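Secreted protein ASP-2 (PDB 1U53) is a secreted hookworm antigen of the pathogenesis-related-1 (CAP) family, a vaccine candidate whose molecular role remains to be settled. Local coordinates at residues Q119-T124 and Y175-P180. Residues are numbered along the deposited sequence; the frame is centred on the assembly and turned at random.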
# COMPACT_ATOMS: atom_id res chain seq x y z
N GLN A 119 -11.71 -15.81 0.18
CA GLN A 119 -11.48 -16.02 1.62
C GLN A 119 -10.16 -16.71 1.92
O GLN A 119 -9.69 -16.69 3.07
CB GLN A 119 -12.61 -16.86 2.22
CG GLN A 119 -13.97 -16.24 2.10
CD GLN A 119 -14.00 -14.84 2.65
OE1 GLN A 119 -13.98 -14.64 3.88
NE2 GLN A 119 -14.04 -13.85 1.75
N ASN A 120 -9.52 -17.31 0.91
CA ASN A 120 -8.20 -17.89 1.11
C ASN A 120 -7.13 -16.87 0.79
O ASN A 120 -6.93 -16.51 -0.38
CB ASN A 120 -7.96 -19.11 0.20
CG ASN A 120 -6.64 -19.82 0.50
OD1 ASN A 120 -5.78 -19.31 1.22
ND2 ASN A 120 -6.51 -21.05 -0.03
N LEU A 121 -6.40 -16.45 1.82
CA LEU A 121 -5.48 -15.32 1.67
C LEU A 121 -4.07 -15.73 1.37
O LEU A 121 -3.14 -14.89 1.37
CB LEU A 121 -5.54 -14.42 2.90
CG LEU A 121 -6.93 -13.90 3.22
CD1 LEU A 121 -6.79 -12.98 4.43
CD2 LEU A 121 -7.51 -13.14 2.01
N LYS A 122 -3.87 -17.02 1.10
CA LYS A 122 -2.56 -17.52 0.64
C LYS A 122 -2.18 -16.94 -0.71
O LYS A 122 -2.92 -17.08 -1.70
CB LYS A 122 -2.60 -19.05 0.52
CG LYS A 122 -1.24 -19.70 0.30
CD LYS A 122 -1.42 -21.21 0.18
CE LYS A 122 -0.08 -21.91 0.07
NZ LYS A 122 0.41 -21.78 -1.32
N LEU A 123 -1.03 -16.31 -0.79
CA LEU A 123 -0.66 -15.72 -2.06
C LEU A 123 -0.14 -16.77 -3.05
O LEU A 123 1.07 -16.95 -3.16
CB LEU A 123 0.37 -14.62 -1.86
CG LEU A 123 0.59 -13.84 -3.16
CD1 LEU A 123 -0.68 -13.13 -3.61
CD2 LEU A 123 1.74 -12.84 -3.01
N THR A 124 -1.06 -17.43 -3.76
CA THR A 124 -0.75 -18.42 -4.82
C THR A 124 -0.51 -17.80 -6.18
O THR A 124 -0.94 -16.68 -6.44
CB THR A 124 -1.95 -19.32 -5.06
OG1 THR A 124 -3.05 -18.49 -5.46
CG2 THR A 124 -2.32 -20.07 -3.80
N TYR A 175 -2.75 -11.60 5.29
CA TYR A 175 -2.85 -11.32 6.72
C TYR A 175 -3.51 -12.51 7.40
O TYR A 175 -4.11 -13.35 6.74
CB TYR A 175 -3.65 -10.02 6.98
CG TYR A 175 -5.03 -9.91 6.35
CD1 TYR A 175 -6.16 -10.40 7.02
CD2 TYR A 175 -5.22 -9.33 5.07
CE1 TYR A 175 -7.46 -10.30 6.45
CE2 TYR A 175 -6.51 -9.22 4.51
CZ TYR A 175 -7.61 -9.72 5.19
OH TYR A 175 -8.84 -9.62 4.63
N GLU A 176 -3.37 -12.56 8.73
CA GLU A 176 -4.04 -13.55 9.59
C GLU A 176 -5.50 -13.20 9.78
O GLU A 176 -5.81 -12.10 10.19
CB GLU A 176 -3.34 -13.56 10.96
CG GLU A 176 -4.01 -14.50 11.95
CD GLU A 176 -3.24 -14.70 13.25
OE1 GLU A 176 -2.03 -14.34 13.35
OE2 GLU A 176 -3.85 -15.25 14.20
N LYS A 177 -6.40 -14.16 9.55
CA LYS A 177 -7.85 -13.92 9.72
C LYS A 177 -8.28 -14.07 11.17
O LYS A 177 -7.81 -14.95 11.89
CB LYS A 177 -8.67 -14.91 8.88
CG LYS A 177 -8.43 -14.72 7.36
CD LYS A 177 -9.36 -15.58 6.50
CE LYS A 177 -8.98 -17.04 6.45
NZ LYS A 177 -10.14 -17.73 5.67
N GLY A 178 -9.22 -13.24 11.59
CA GLY A 178 -9.89 -13.39 12.86
C GLY A 178 -10.49 -12.06 13.27
O GLY A 178 -10.35 -11.06 12.54
N GLU A 179 -11.14 -12.03 14.43
CA GLU A 179 -11.78 -10.79 14.88
C GLU A 179 -10.74 -9.71 15.05
O GLU A 179 -9.66 -10.00 15.50
CB GLU A 179 -12.53 -11.00 16.20
CG GLU A 179 -13.83 -11.77 16.05
CD GLU A 179 -14.83 -11.04 15.15
OE1 GLU A 179 -14.85 -9.79 15.14
OE2 GLU A 179 -15.60 -11.72 14.44
N PRO A 180 -11.06 -8.46 14.64
CA PRO A 180 -10.12 -7.35 14.72
C PRO A 180 -9.49 -7.26 16.10
O PRO A 180 -10.22 -7.39 17.10
CB PRO A 180 -10.98 -6.11 14.45
CG PRO A 180 -12.20 -6.57 13.84
CD PRO A 180 -12.35 -8.06 14.05
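Leu121 drives one methyl, CD1, onto a face of the Tyr175 ring, and this CH-pi contact is the apolar heart of the meeting between 119-124 and 175-180. CD1 lies 3.5 Å from the ring centroid and only 15° off the ring normal, displaced toward the CE1-CZ bond, with Leu121 CD1 3.4 Å from both Tyr175 CE1 and CZ. The isobutyl group gets there because CG stands anti to the carbonyl carbon and CD1 anti to CA. The same methyl also touches the aliphatic part of Lys177, whose CG is 3.8 Å from Leu121 CD1, so ring and lysine stem together cover it.

The polar link is made by Lys177. Its chain runs out past Leu121, bends at chi3 (-76°), and brings NZ to 2.8 Å from Gln119 O. The ammonium group approaches from above the carbonyl plane, 36° out of it, rather than along a lone pair. At the far end of the tyrosine, OH is hydrogen-bonded to Pro45 O, which holds the hydroxyl end, while Leu121 CD1 lies against one face; together they would limit the ring's movement.

Within 119-124, Asn120 OD1 accepts from Lys122 N at 3.0 Å, an Asx turn that shapes the backbone around Leu121.

Both segments are irregular: the first links helices 111-115 and 125-128 of the CAP domain, the second belongs to the long connection leading from strand 157-164 to the small two-stranded sheet near the C-terminus. Backbone bonding of Leu121 with Ile174 continues the join just upstream of Tyr175. The chemistry implies a buried leucine-tyrosine contact beside an exposed lysine, whose ammonium donates a charge-dipole hydrogen bond to Gln119 O, with no carboxylate partner across this contact; solvent probably supplies most of its remaining solvation.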